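Local coordinates for protein NAD-dependent epimerase/dehydratase (Methanobrevibacter ruminantium, PDB 6DNT) that probably interconverts UDP-N-acetylglucosamine and its C4 epimer with the help of bound NAD, and here also holds UDP-N-acetylmuramic acid, at residues K61-D66 with N83-K88; K37-T42 with Y105-A110; A55-N60 with P79-L84; K98-K103 with N143-V148. One frame throughout, in Å; residues are numbered along the deposited sequence.

Interaction 1. Residues K61-D66 with N83-K88. With NAD (nicotinamide-adenine-dinucleotide), chain B.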
# COMPACT_ATOMS: atom_id res chain seq x y z
N LYS A 61 -24.00 19.89 9.92
CA LYS A 61 -24.61 18.58 10.02
C LYS A 61 -23.48 17.56 9.99
O LYS A 61 -22.56 17.68 9.19
CB LYS A 61 -25.59 18.33 8.88
CG LYS A 61 -26.90 19.09 9.02
CD LYS A 61 -27.84 18.64 7.91
CE LYS A 61 -29.26 19.15 8.06
NZ LYS A 61 -30.04 18.78 6.85
N VAL A 62 -23.55 16.58 10.89
CA VAL A 62 -22.54 15.53 10.99
C VAL A 62 -23.20 14.17 11.01
O VAL A 62 -24.07 13.91 11.85
CB VAL A 62 -21.69 15.67 12.26
CG1 VAL A 62 -20.62 14.58 12.32
CG2 VAL A 62 -21.03 17.04 12.31
N THR A 63 -22.76 13.30 10.12
CA THR A 63 -23.15 11.90 10.11
C THR A 63 -21.94 11.09 10.55
O THR A 63 -20.90 11.12 9.90
CB THR A 63 -23.58 11.44 8.72
OG1 THR A 63 -24.80 12.12 8.36
CG2 THR A 63 -23.82 9.96 8.67
N ILE A 64 -22.08 10.40 11.67
CA ILE A 64 -21.06 9.47 12.15
C ILE A 64 -21.37 8.09 11.60
O ILE A 64 -22.52 7.64 11.67
CB ILE A 64 -21.04 9.43 13.68
CG1 ILE A 64 -20.55 10.77 14.23
CG2 ILE A 64 -20.17 8.26 14.18
CD1 ILE A 64 -20.64 10.84 15.75
N ILE A 65 -20.35 7.40 11.08
CA ILE A 65 -20.46 5.96 10.82
C ILE A 65 -19.48 5.26 11.75
O ILE A 65 -18.29 5.51 11.68
CB ILE A 65 -20.15 5.57 9.35
CG1 ILE A 65 -20.95 6.43 8.36
CG2 ILE A 65 -20.44 4.09 9.15
CD1 ILE A 65 -20.51 6.30 6.92
N ASP A 66 -19.99 4.39 12.62
CA ASP A 66 -19.14 3.76 13.63
C ASP A 66 -19.78 2.47 14.06
O ASP A 66 -20.97 2.44 14.37
CB ASP A 66 -18.97 4.71 14.81
CG ASP A 66 -17.78 4.37 15.69
OD1 ASP A 66 -17.75 3.26 16.23
OD2 ASP A 66 -16.89 5.23 15.83
N ASN A 83 -28.00 18.50 15.14
CA ASN A 83 -27.26 18.31 13.89
C ASN A 83 -26.65 16.92 13.68
O ASN A 83 -26.06 16.68 12.63
CB ASN A 83 -26.16 19.36 13.80
CG ASN A 83 -26.70 20.76 13.62
OD1 ASN A 83 -27.86 20.95 13.26
ND2 ASN A 83 -25.85 21.76 13.85
N LEU A 84 -26.79 16.03 14.66
CA LEU A 84 -26.10 14.74 14.63
C LEU A 84 -26.94 13.63 14.05
O LEU A 84 -28.13 13.52 14.36
CB LEU A 84 -25.69 14.35 16.04
CG LEU A 84 -24.85 13.08 16.17
CD1 LEU A 84 -23.52 13.26 15.47
CD2 LEU A 84 -24.68 12.77 17.64
N THR A 85 -26.31 12.79 13.23
CA THR A 85 -26.84 11.51 12.84
C THR A 85 -25.79 10.46 13.14
O THR A 85 -24.61 10.66 12.86
CB THR A 85 -27.19 11.50 11.33
OG1 THR A 85 -28.33 12.35 11.12
CG2 THR A 85 -27.49 10.10 10.84
N ILE A 86 -26.21 9.34 13.70
CA ILE A 86 -25.30 8.23 13.97
C ILE A 86 -25.80 7.00 13.24
O ILE A 86 -26.97 6.61 13.41
CB ILE A 86 -25.19 7.90 15.46
CG1 ILE A 86 -24.86 9.20 16.20
CG2 ILE A 86 -24.12 6.82 15.71
CD1 ILE A 86 -24.98 9.12 17.69
N ILE A 87 -24.90 6.38 12.48
CA ILE A 87 -25.17 5.15 11.77
C ILE A 87 -24.26 4.11 12.40
O ILE A 87 -23.03 4.20 12.26
CB ILE A 87 -24.88 5.29 10.25
CG1 ILE A 87 -25.71 6.46 9.68
CG2 ILE A 87 -25.19 3.98 9.55
CD1 ILE A 87 -25.50 6.77 8.20
N LYS A 88 -24.86 3.15 13.09
CA LYS A 88 -24.14 2.13 13.85
C LYS A 88 -23.92 0.93 12.96
O LYS A 88 -24.67 -0.05 13.00
CB LYS A 88 -24.90 1.77 15.12
CG LYS A 88 -24.89 2.89 16.14
CD LYS A 88 -25.51 2.46 17.46
CE LYS A 88 -25.50 3.59 18.47
NZ LYS A 88 -26.16 3.18 19.73
PA NAD B . -10.32 4.52 18.13
O1A NAD B . -10.69 5.25 19.38
O2A NAD B . -10.29 3.03 18.16
O5B NAD B . -11.33 5.04 16.99
C5B NAD B . -11.65 4.24 15.85
C4B NAD B . -13.16 4.27 15.73
O4B NAD B . -13.53 3.57 14.54
C3B NAD B . -13.86 3.56 16.88
O3B NAD B . -14.89 4.41 17.38
C2B NAD B . -14.39 2.26 16.29
O2B NAD B . -15.60 1.76 16.87
C1B NAD B . -14.55 2.63 14.83
N9A NAD B . -14.36 1.54 13.86
C8A NAD B . -13.31 0.70 13.76
N7A NAD B . -13.45 -0.13 12.69
C5A NAD B . -14.61 0.24 12.07
C6A NAD B . -15.36 -0.21 10.88
N6A NAD B . -14.88 -1.22 10.13
N1A NAD B . -16.53 0.43 10.59
C2A NAD B . -17.00 1.44 11.34
N3A NAD B . -16.37 1.91 12.44
C4A NAD B . -15.19 1.34 12.83
O3 NAD B . -8.89 5.04 17.60
PN NAD B . -8.31 6.52 17.56
O1N NAD B . -9.38 7.56 17.71
O2N NAD B . -7.09 6.57 18.44
O5D NAD B . -7.77 6.52 16.05
C5D NAD B . -8.48 7.25 15.04
C4D NAD B . -7.65 7.21 13.76
O4D NAD B . -6.40 7.85 13.99
C3D NAD B . -7.34 5.79 13.29
O3D NAD B . -7.36 5.72 11.85
C2D NAD B . -5.94 5.56 13.80
O2D NAD B . -5.26 4.56 13.06
C1D NAD B . -5.34 6.94 13.66
N1N NAD B . -4.18 7.20 14.52
C2N NAD B . -4.30 7.28 15.86
C3N NAD B . -3.19 7.55 16.66
C7N NAD B . -3.26 7.64 18.16
O7N NAD B . -2.23 7.89 18.78
N7N NAD B . -4.39 7.41 18.83
C4N NAD B . -1.96 7.76 16.02
C5N NAD B . -1.86 7.66 14.65
C6N NAD B . -2.99 7.37 13.91
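Strands 61-65 and 84-87 run side by side and parallel, 4.6 Å apart at their closest and 15° from exact alignment, each residue from Val62 to Ile65 facing its mate from Leu84 to Ile87. They belong to the NAD-binding Rossmann fold, 84-87 lying outside 61-65 in the sheet. Five backbone bonds alternate between them, from Val62 N on Asn83 O to Asp66 N on Ile87 O; the shortest include Ile64 N to Thr85 O at 2.8 Å. Beta-branched valine, threonine and isoleucine suit these extended backbones. On one face Thr63 and Thr85 stand side by side, and Thr63 turns its methyl CG2 to Ile87 CD1 (3.6 Å) because CG2 is anti to the backbone N, which leaves OG1 on the Thr85 side; Ile99 of helix 96-99 covers this face. On the other, Leu84 CD1 reaches across to Ile64 CD1 at 3.8 Å, near Val62. At the C-terminal end of segment 61-66, Asp66 serves the cofactor: its CG, anti to the backbone N (chi1 -162°), carries both oxygens to the adenosine ribose. Without the carboxylate, as with an alanine here, both ribose hydroxyls would probably lose their acceptors and the amides of Leu45 and Leu68 a mate. The carboxylate splits its work, OD1 accepting from NAD O2B and OD2 from NAD O3B, each at 2.7 Å.

Interaction 2. Residues K37-T42 with Y105-A110. With NAD (nicotinamide-adenine-dinucleotide), chain B.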
# COMPACT_ATOMS: atom_id res chain seq x y z
N LYS A 37 -21.89 23.08 6.54
CA LYS A 37 -21.54 21.92 5.73
C LYS A 37 -22.26 20.68 6.24
O LYS A 37 -22.84 20.69 7.32
CB LYS A 37 -20.02 21.72 5.75
CG LYS A 37 -19.23 22.93 5.25
CD LYS A 37 -19.50 23.21 3.77
CE LYS A 37 -18.63 24.34 3.23
NZ LYS A 37 -19.03 25.67 3.75
N ASN A 38 -22.26 19.64 5.42
CA ASN A 38 -22.81 18.34 5.80
C ASN A 38 -21.65 17.36 5.66
O ASN A 38 -21.18 17.12 4.56
CB ASN A 38 -24.01 17.93 4.94
CG ASN A 38 -24.87 16.82 5.57
OD1 ASN A 38 -24.44 16.19 6.54
ND2 ASN A 38 -26.07 16.57 5.05
N VAL A 39 -21.16 16.84 6.78
CA VAL A 39 -19.94 16.05 6.77
C VAL A 39 -20.17 14.66 7.32
O VAL A 39 -21.13 14.42 8.06
CB VAL A 39 -18.79 16.76 7.52
CG1 VAL A 39 -18.64 18.21 7.06
CG2 VAL A 39 -19.00 16.71 9.03
N VAL A 40 -19.29 13.75 6.94
CA VAL A 40 -19.25 12.40 7.47
C VAL A 40 -17.98 12.27 8.28
O VAL A 40 -16.90 12.68 7.82
CB VAL A 40 -19.24 11.35 6.33
CG1 VAL A 40 -19.05 9.94 6.86
CG2 VAL A 40 -20.52 11.44 5.52
N VAL A 41 -18.11 11.70 9.47
CA VAL A 41 -16.94 11.34 10.28
C VAL A 41 -17.00 9.84 10.55
O VAL A 41 -17.80 9.37 11.37
CB VAL A 41 -16.90 12.11 11.61
CG1 VAL A 41 -15.64 11.71 12.40
CG2 VAL A 41 -16.93 13.60 11.36
N THR A 42 -16.16 9.07 9.87
CA THR A 42 -16.10 7.64 10.15
C THR A 42 -15.29 7.51 11.44
O THR A 42 -14.37 8.29 11.68
CB THR A 42 -15.46 6.80 9.03
OG1 THR A 42 -14.04 6.96 9.06
CG2 THR A 42 -16.03 7.19 7.66
N TYR A 105 -17.64 16.96 3.02
CA TYR A 105 -16.33 16.46 3.45
C TYR A 105 -16.48 15.14 4.16
O TYR A 105 -17.52 14.88 4.79
CB TYR A 105 -15.67 17.44 4.41
CG TYR A 105 -15.48 18.82 3.85
CD1 TYR A 105 -14.66 19.03 2.75
CD2 TYR A 105 -16.11 19.92 4.43
CE1 TYR A 105 -14.48 20.30 2.23
CE2 TYR A 105 -15.94 21.19 3.91
CZ TYR A 105 -15.13 21.38 2.81
OH TYR A 105 -14.96 22.64 2.30
N VAL A 106 -15.45 14.30 4.06
CA VAL A 106 -15.39 13.02 4.74
C VAL A 106 -14.10 12.95 5.54
O VAL A 106 -13.01 13.11 5.00
CB VAL A 106 -15.44 11.85 3.74
CG1 VAL A 106 -15.26 10.52 4.46
CG2 VAL A 106 -16.76 11.88 2.97
N PHE A 107 -14.24 12.74 6.84
CA PHE A 107 -13.10 12.57 7.76
C PHE A 107 -13.05 11.09 8.05
O PHE A 107 -13.98 10.54 8.66
CB PHE A 107 -13.30 13.36 9.03
CG PHE A 107 -13.41 14.84 8.82
CD1 PHE A 107 -14.65 15.42 8.56
CD2 PHE A 107 -12.28 15.65 8.86
CE1 PHE A 107 -14.77 16.78 8.36
CE2 PHE A 107 -12.40 17.02 8.65
CZ PHE A 107 -13.64 17.57 8.38
N HIS A 108 -11.99 10.41 7.61
CA HIS A 108 -11.92 8.97 7.75
C HIS A 108 -10.98 8.59 8.89
O HIS A 108 -9.77 8.53 8.71
CB HIS A 108 -11.50 8.32 6.43
CG HIS A 108 -11.39 6.84 6.49
ND1 HIS A 108 -12.25 6.06 7.23
CD2 HIS A 108 -10.54 5.98 5.88
CE1 HIS A 108 -11.92 4.79 7.09
NE2 HIS A 108 -10.89 4.72 6.28
N LEU A 109 -11.57 8.33 10.05
CA LEU A 109 -10.82 7.88 11.25
C LEU A 109 -11.08 6.44 11.63
O LEU A 109 -10.33 5.89 12.43
CB LEU A 109 -11.13 8.78 12.45
CG LEU A 109 -10.82 10.25 12.19
CD1 LEU A 109 -12.10 11.06 12.00
CD2 LEU A 109 -9.99 10.84 13.33
N ALA A 110 -12.14 5.82 11.08
CA ALA A 110 -12.44 4.43 11.43
C ALA A 110 -11.29 3.54 10.98
O ALA A 110 -10.83 3.66 9.84
CB ALA A 110 -13.76 3.96 10.80
PA NAD B . -10.32 4.52 18.13
O1A NAD B . -10.69 5.25 19.38
O2A NAD B . -10.29 3.03 18.16
O5B NAD B . -11.33 5.04 16.99
C5B NAD B . -11.65 4.24 15.85
C4B NAD B . -13.16 4.27 15.73
O4B NAD B . -13.53 3.57 14.54
C3B NAD B . -13.86 3.56 16.88
O3B NAD B . -14.89 4.41 17.38
C2B NAD B . -14.39 2.26 16.29
O2B NAD B . -15.60 1.76 16.87
C1B NAD B . -14.55 2.63 14.83
N9A NAD B . -14.36 1.54 13.86
C8A NAD B . -13.31 0.70 13.76
N7A NAD B . -13.45 -0.13 12.69
C5A NAD B . -14.61 0.24 12.07
C6A NAD B . -15.36 -0.21 10.88
N6A NAD B . -14.88 -1.22 10.13
N1A NAD B . -16.53 0.43 10.59
C2A NAD B . -17.00 1.44 11.34
N3A NAD B . -16.37 1.91 12.44
C4A NAD B . -15.19 1.34 12.83
O3 NAD B . -8.89 5.04 17.60
PN NAD B . -8.31 6.52 17.56
O1N NAD B . -9.38 7.56 17.71
O2N NAD B . -7.09 6.57 18.44
O5D NAD B . -7.77 6.52 16.05
C5D NAD B . -8.48 7.25 15.04
C4D NAD B . -7.65 7.21 13.76
O4D NAD B . -6.40 7.85 13.99
C3D NAD B . -7.34 5.79 13.29
O3D NAD B . -7.36 5.72 11.85
C2D NAD B . -5.94 5.56 13.80
O2D NAD B . -5.26 4.56 13.06
C1D NAD B . -5.34 6.94 13.66
N1N NAD B . -4.18 7.20 14.52
C2N NAD B . -4.30 7.28 15.86
C3N NAD B . -3.19 7.55 16.66
C7N NAD B . -3.26 7.64 18.16
O7N NAD B . -2.23 7.89 18.78
N7N NAD B . -4.39 7.41 18.83
C4N NAD B . -1.96 7.76 16.02
C5N NAD B . -1.86 7.66 14.65
C6N NAD B . -2.99 7.37 13.91
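Backbone bonds carry the pairing of strand 38-42 with strand 105-108, which run parallel, 12° apart in direction. Val40 is bonded through both its N and its O: the N donates to Tyr105 O, and the O accepts from Phe107 N at 2.8 Å with a nearly straight N-H (176°). Thr42 N then donates to Phe107 O.

Apolar contacts fill the face that carries Val39, Val41 and Phe107. Val39 CG1 meets the edge of the Tyr105 ring at CD2 (4.0 Å), while Val39 CB lies at the edge of the Phe107 ring, near CE1. Val41 spreads its two methyls, CG2 to Phe107 CD1 and CG1 to Leu109 CD1 (3.6 Å); helix 47-56 packs on this face through Leu56 and Ile52. On the other face Val40 and Val106 pair, and Leu136 of helix 122-142 lies against Val106. Such residues suit the middle of a Rossmann sheet, where helices cover both faces and strand 38-42 leads into the glycine-rich turn of the NAD site.

Polar side-chain bonds gather at the strand ends, around one hydroxyl. Thr42 OG1 sits between the backbone N and the carbonyl carbon (chi1 76°), which turns it to the 105-110 segment. There it is hydrogen-bonded to His108 ND1 at 2.7 Å, at the edge of the imidazole, and accepts a straight bond from Ala110 N at 3.0 Å; a weaker one comes from Leu109 N. With NE2 bonded to Ser133 OG and ND1 to Thr42, the His108 ring is fixed in rotation. Leu109 O receives a weak bond from NAD O3D at 3.0 Å, and Ala110 CB lies 3.6 Å from NAD C4A of the adenine.

Interaction 3. Residues A55-N60 with P79-L84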
# COMPACT_ATOMS: atom_id res chain seq x y z
N ALA A 55 -16.14 19.52 17.65
CA ALA A 55 -15.70 20.80 17.11
C ALA A 55 -16.55 21.27 15.92
O ALA A 55 -16.58 22.47 15.63
CB ALA A 55 -14.24 20.73 16.71
N LEU A 56 -17.22 20.35 15.25
CA LEU A 56 -18.01 20.67 14.06
C LEU A 56 -19.52 20.77 14.28
O LEU A 56 -20.22 21.39 13.48
CB LEU A 56 -17.76 19.62 12.98
CG LEU A 56 -16.36 19.62 12.37
CD1 LEU A 56 -16.24 18.49 11.37
CD2 LEU A 56 -16.05 20.96 11.73
N ILE A 57 -20.01 20.12 15.33
CA ILE A 57 -21.44 19.81 15.43
C ILE A 57 -22.36 21.02 15.62
O ILE A 57 -23.53 20.97 15.21
CB ILE A 57 -21.69 18.76 16.55
CG1 ILE A 57 -23.09 18.13 16.43
CG2 ILE A 57 -21.47 19.35 17.95
CD1 ILE A 57 -23.37 17.40 15.13
N ASP A 58 -21.88 22.10 16.23
CA ASP A 58 -22.74 23.26 16.45
C ASP A 58 -23.12 23.95 15.16
O ASP A 58 -24.26 24.43 15.02
CB ASP A 58 -22.10 24.28 17.41
CG ASP A 58 -22.17 23.84 18.86
OD1 ASP A 58 -22.97 22.94 19.22
OD2 ASP A 58 -21.43 24.43 19.68
N ASP A 59 -22.20 23.99 14.20
CA ASP A 59 -22.40 24.75 12.97
C ASP A 59 -22.55 23.91 11.70
O ASP A 59 -22.70 24.46 10.61
CB ASP A 59 -21.25 25.76 12.82
CG ASP A 59 -21.23 26.79 13.94
OD1 ASP A 59 -22.30 27.34 14.27
OD2 ASP A 59 -20.14 27.04 14.51
N ASN A 60 -22.52 22.57 11.83
CA ASN A 60 -22.59 21.68 10.67
C ASN A 60 -23.40 20.44 10.96
O ASN A 60 -23.48 20.00 12.10
CB ASN A 60 -21.18 21.23 10.26
CG ASN A 60 -20.26 22.40 10.00
OD1 ASN A 60 -20.29 22.99 8.93
ND2 ASN A 60 -19.46 22.75 10.99
N PRO A 79 -24.37 13.54 22.52
CA PRO A 79 -24.79 12.52 21.57
C PRO A 79 -26.23 12.66 21.06
O PRO A 79 -26.64 11.85 20.24
CB PRO A 79 -24.62 11.22 22.34
CG PRO A 79 -24.75 11.59 23.76
CD PRO A 79 -24.28 13.01 23.90
N ASN A 80 -26.97 13.65 21.56
CA ASN A 80 -28.35 13.93 21.10
C ASN A 80 -28.48 15.27 20.41
O ASN A 80 -29.58 15.82 20.30
CB ASN A 80 -29.27 13.85 22.30
CG ASN A 80 -29.19 12.52 22.98
OD1 ASN A 80 -29.53 11.48 22.39
ND2 ASN A 80 -28.70 12.51 24.22
N HIS A 81 -27.38 15.81 19.92
CA HIS A 81 -27.36 17.10 19.27
C HIS A 81 -28.27 17.11 18.04
O HIS A 81 -28.32 16.14 17.28
CB HIS A 81 -25.92 17.44 18.86
CG HIS A 81 -25.69 18.89 18.61
ND1 HIS A 81 -26.21 19.55 17.52
CD2 HIS A 81 -24.97 19.82 19.29
CE1 HIS A 81 -25.83 20.81 17.54
NE2 HIS A 81 -25.08 21.00 18.61
N GLU A 82 -28.99 18.21 17.84
CA GLU A 82 -29.90 18.35 16.69
C GLU A 82 -29.26 18.10 15.30
O GLU A 82 -29.88 17.55 14.43
CB GLU A 82 -30.66 19.69 16.73
CG GLU A 82 -31.89 19.67 17.64
CD GLU A 82 -32.96 18.64 17.24
OE1 GLU A 82 -33.20 18.43 16.03
OE2 GLU A 82 -33.58 18.03 18.15
N ASN A 83 -28.00 18.50 15.14
CA ASN A 83 -27.26 18.31 13.89
C ASN A 83 -26.65 16.92 13.68
O ASN A 83 -26.06 16.68 12.63
CB ASN A 83 -26.16 19.36 13.80
CG ASN A 83 -26.70 20.76 13.62
OD1 ASN A 83 -27.86 20.95 13.26
ND2 ASN A 83 -25.85 21.76 13.85
N LEU A 84 -26.79 16.03 14.66
CA LEU A 84 -26.10 14.74 14.63
C LEU A 84 -26.94 13.63 14.05
O LEU A 84 -28.13 13.52 14.36
CB LEU A 84 -25.69 14.35 16.04
CG LEU A 84 -24.85 13.08 16.17
CD1 LEU A 84 -23.52 13.26 15.47
CD2 LEU A 84 -24.68 12.77 17.64
O HOH W 1 -26.56 24.45 12.97
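The connection from helix 47-56 to strand 61-65 of the Rossmann fold meets here the type I beta turn, His81 to Leu84, that leads into strand 84-87. Ile57 and His81 carry the apolar part. Ile57 CG1 lies over one face of the imidazole, 3.6 Å from the ring centroid, in a CH-pi contact; CG1 is anti to the backbone N (chi1 -164°), which takes the chain out over the turn and lets CD1 go on to Leu84 CB at 3.9 Å. An isoleucine suits this place because its two branches cover separate parts of the partner: CG2 stays nearer His81 CD2.

The ring also works through both nitrogens. NE2 donates to Asp58 OD1 at 2.9 Å, the carboxylate plane turned 34° from the ring, while ND1 accepts from Asn83 N in the plane of the ring and so ties the histidine to its own turn. Asn83 in turn sends ND2 to Ile57 O at 2.8 Å, the oxygen lying close to its amide plane, and a water joins the same ND2 to Asp58 O. On the helix side Asn60 ND2 returns to Leu56 O, holding the chain's bend after the helix. Replacing the ring of His81 by the methyl of an alanine is likely to leave Asp58 OD1 and the Asn83 amide without partners and to remove the ring face on which Ile57 CG1 packs.

Because ND1 accepts a backbone proton and NE2 donates to a carboxylate, the ring is probably neutral with its proton on NE2, and the two bonds at different nitrogens fix its rotation.

Interaction 4. Residues K98-K103 with N143-V148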
# COMPACT_ATOMS: atom_id res chain seq x y z
N LYS A 98 -24.81 5.68 -1.03
CA LYS A 98 -26.01 6.44 -0.61
C LYS A 98 -25.72 7.45 0.50
O LYS A 98 -26.13 8.61 0.42
CB LYS A 98 -27.08 5.45 -0.15
CG LYS A 98 -28.44 6.04 0.17
CD LYS A 98 -29.35 4.99 0.80
CE LYS A 98 -30.70 5.56 1.19
NZ LYS A 98 -31.52 5.87 -0.01
N ILE A 99 -25.00 7.04 1.54
CA ILE A 99 -24.72 7.91 2.68
C ILE A 99 -23.93 9.16 2.27
O ILE A 99 -24.19 10.25 2.77
CB ILE A 99 -23.99 7.14 3.82
CG1 ILE A 99 -24.87 6.01 4.37
CG2 ILE A 99 -23.57 8.08 4.96
CD1 ILE A 99 -24.09 4.91 5.05
N LEU A 100 -23.01 9.01 1.32
CA LEU A 100 -22.18 10.14 0.92
C LEU A 100 -22.82 11.08 -0.11
O LEU A 100 -22.21 12.09 -0.46
CB LEU A 100 -20.80 9.66 0.44
CG LEU A 100 -19.74 9.49 1.54
CD1 LEU A 100 -20.19 8.56 2.66
CD2 LEU A 100 -18.47 8.97 0.88
N LYS A 101 -24.04 10.79 -0.58
CA LYS A 101 -24.73 11.69 -1.52
C LYS A 101 -24.94 13.04 -0.85
O LYS A 101 -25.40 13.11 0.29
CB LYS A 101 -26.09 11.12 -1.96
CG LYS A 101 -26.79 11.94 -3.04
CD LYS A 101 -28.18 11.39 -3.37
CE LYS A 101 -29.30 12.20 -2.74
NZ LYS A 101 -30.64 11.62 -3.06
N ASP A 102 -24.55 14.11 -1.53
CA ASP A 102 -24.72 15.49 -1.04
C ASP A 102 -23.95 15.83 0.25
O ASP A 102 -24.26 16.82 0.92
CB ASP A 102 -26.22 15.83 -0.89
CG ASP A 102 -27.00 15.70 -2.20
OD1 ASP A 102 -26.49 16.11 -3.26
OD2 ASP A 102 -28.13 15.18 -2.15
N LYS A 103 -22.93 15.04 0.59
CA LYS A 103 -22.03 15.41 1.67
C LYS A 103 -20.89 16.26 1.11
O LYS A 103 -20.53 16.11 -0.05
CB LYS A 103 -21.48 14.16 2.36
CG LYS A 103 -22.56 13.28 2.96
CD LYS A 103 -23.26 13.95 4.15
CE LYS A 103 -24.12 12.94 4.91
NZ LYS A 103 -25.32 12.52 4.13
N ASN A 143 -19.41 10.31 -5.50
CA ASN A 143 -20.27 11.40 -5.04
C ASN A 143 -19.67 12.80 -5.15
O ASN A 143 -20.27 13.74 -4.66
CB ASN A 143 -20.72 11.12 -3.60
CG ASN A 143 -21.75 10.03 -3.53
OD1 ASN A 143 -22.90 10.21 -3.93
ND2 ASN A 143 -21.35 8.90 -2.98
N ASN A 144 -18.48 12.93 -5.76
CA ASN A 144 -17.81 14.22 -5.94
C ASN A 144 -17.62 14.96 -4.61
O ASN A 144 -17.81 16.18 -4.52
CB ASN A 144 -18.57 15.06 -6.97
CG ASN A 144 -18.82 14.31 -8.26
OD1 ASN A 144 -17.89 14.05 -9.01
ND2 ASN A 144 -20.07 13.91 -8.50
N ILE A 145 -17.24 14.20 -3.59
CA ILE A 145 -16.90 14.75 -2.27
C ILE A 145 -15.78 15.77 -2.46
O ILE A 145 -14.82 15.52 -3.19
CB ILE A 145 -16.46 13.59 -1.33
CG1 ILE A 145 -17.67 12.72 -0.96
CG2 ILE A 145 -15.72 14.07 -0.09
CD1 ILE A 145 -18.79 13.42 -0.22
N LYS A 146 -15.91 16.94 -1.82
CA LYS A 146 -14.93 18.02 -2.01
C LYS A 146 -13.57 17.65 -1.46
O LYS A 146 -12.56 17.99 -2.06
CB LYS A 146 -15.40 19.33 -1.37
CG LYS A 146 -16.56 19.98 -2.12
CD LYS A 146 -17.14 21.15 -1.33
CE LYS A 146 -18.49 21.58 -1.89
NZ LYS A 146 -19.53 20.51 -1.78
N LYS A 147 -13.55 16.96 -0.32
CA LYS A 147 -12.27 16.54 0.24
C LYS A 147 -12.44 15.37 1.19
O LYS A 147 -13.41 15.32 1.96
CB LYS A 147 -11.62 17.70 0.99
CG LYS A 147 -10.13 17.52 1.25
CD LYS A 147 -9.32 18.54 0.50
CE LYS A 147 -7.89 18.57 0.98
NZ LYS A 147 -7.40 19.96 1.14
N VAL A 148 -11.44 14.48 1.20
CA VAL A 148 -11.31 13.39 2.17
C VAL A 148 -10.15 13.74 3.10
O VAL A 148 -9.09 14.12 2.61
CB VAL A 148 -10.97 12.08 1.45
CG1 VAL A 148 -10.62 10.99 2.46
CG2 VAL A 148 -12.11 11.65 0.53
O HOH W 2 -23.67 13.51 -4.33
O HOH W 3 -19.14 17.54 -2.01
O HOH W 4 -21.65 14.76 -2.09
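Apolar packing and bridging waters, with no direct hydrogen bond, join segments 98-103 and 143-148, where the chain entering strand 105-108 passes the chain entering strand 147-153, at the N-terminal ends of these strands, away from the NAD site. Ile145 makes the main apolar contacts, CD1 with Lys103 CB at 3.8 Å and CG1 with Leu100 CD2 at 4.3 Å. The same CD1 methyl also comes close to a carbonyl, 3.2 Å from Lys103 O. Leu100 points toward the other segment, and beyond it reaches Leu136 and Cys140 of helix 122-142, so a leucine and an isoleucine suit the space between helix and sheet.

The Asn143 side chain packs against the backbone of Leu100 and Lys101. Its CG is anti to the carbonyl carbon (chi1 -73°), which brings ND2 to 3.5 Å from Leu100 CB and OD1 to 3.4 Å from Lys101 CA. ND2 itself is bonded outside the segments, to Ala139 O and Glu97 O, and thereby ties helix 122-142 to helix 96-99.

Both chains turn sharply here. Leu100 to Lys103 forms a type II beta turn after helix 96-99, and Asn144, with positive phi, is the C-prime residue of the Schellman motif that ends helix 122-142; asparagine tolerates that backbone better than most residues. Lys103 folds back over its own turn, NZ donating to Ile99 O at 2.9 Å.

Water carries the polar link. One water lies 2.7 Å from Lys103 O and within hydrogen-bonding distance of Asn143 O, and could bridge the two. Another donates to Lys103 O and Asn144 O and accepts from Lys146 NZ at 3.0 Å, the ammonium that also forms a salt bridge with Asp104.

Interactions 1 and 2 are both parallel strand pairings in one sheet, and strands 61-65 and 38-42 join them directly, Thr63 bonding to Val39 and Val41. Interaction 2 is the buried one, helices covering both its faces; interaction 1 lies toward the sheet's edge. Each ends at NAD. Interactions 3 and 4 are connections well away from the cofactor, partly buried and without strand pairing. Interaction 3 shares Asn83 and Leu84 with interaction 1 and relies on side-chain hydrogen bonds and a CH-pi contact, whereas interaction 4, next to interaction 2 through strands 105-108 and 147-153, relies on apolar contact and water. They do not touch each other.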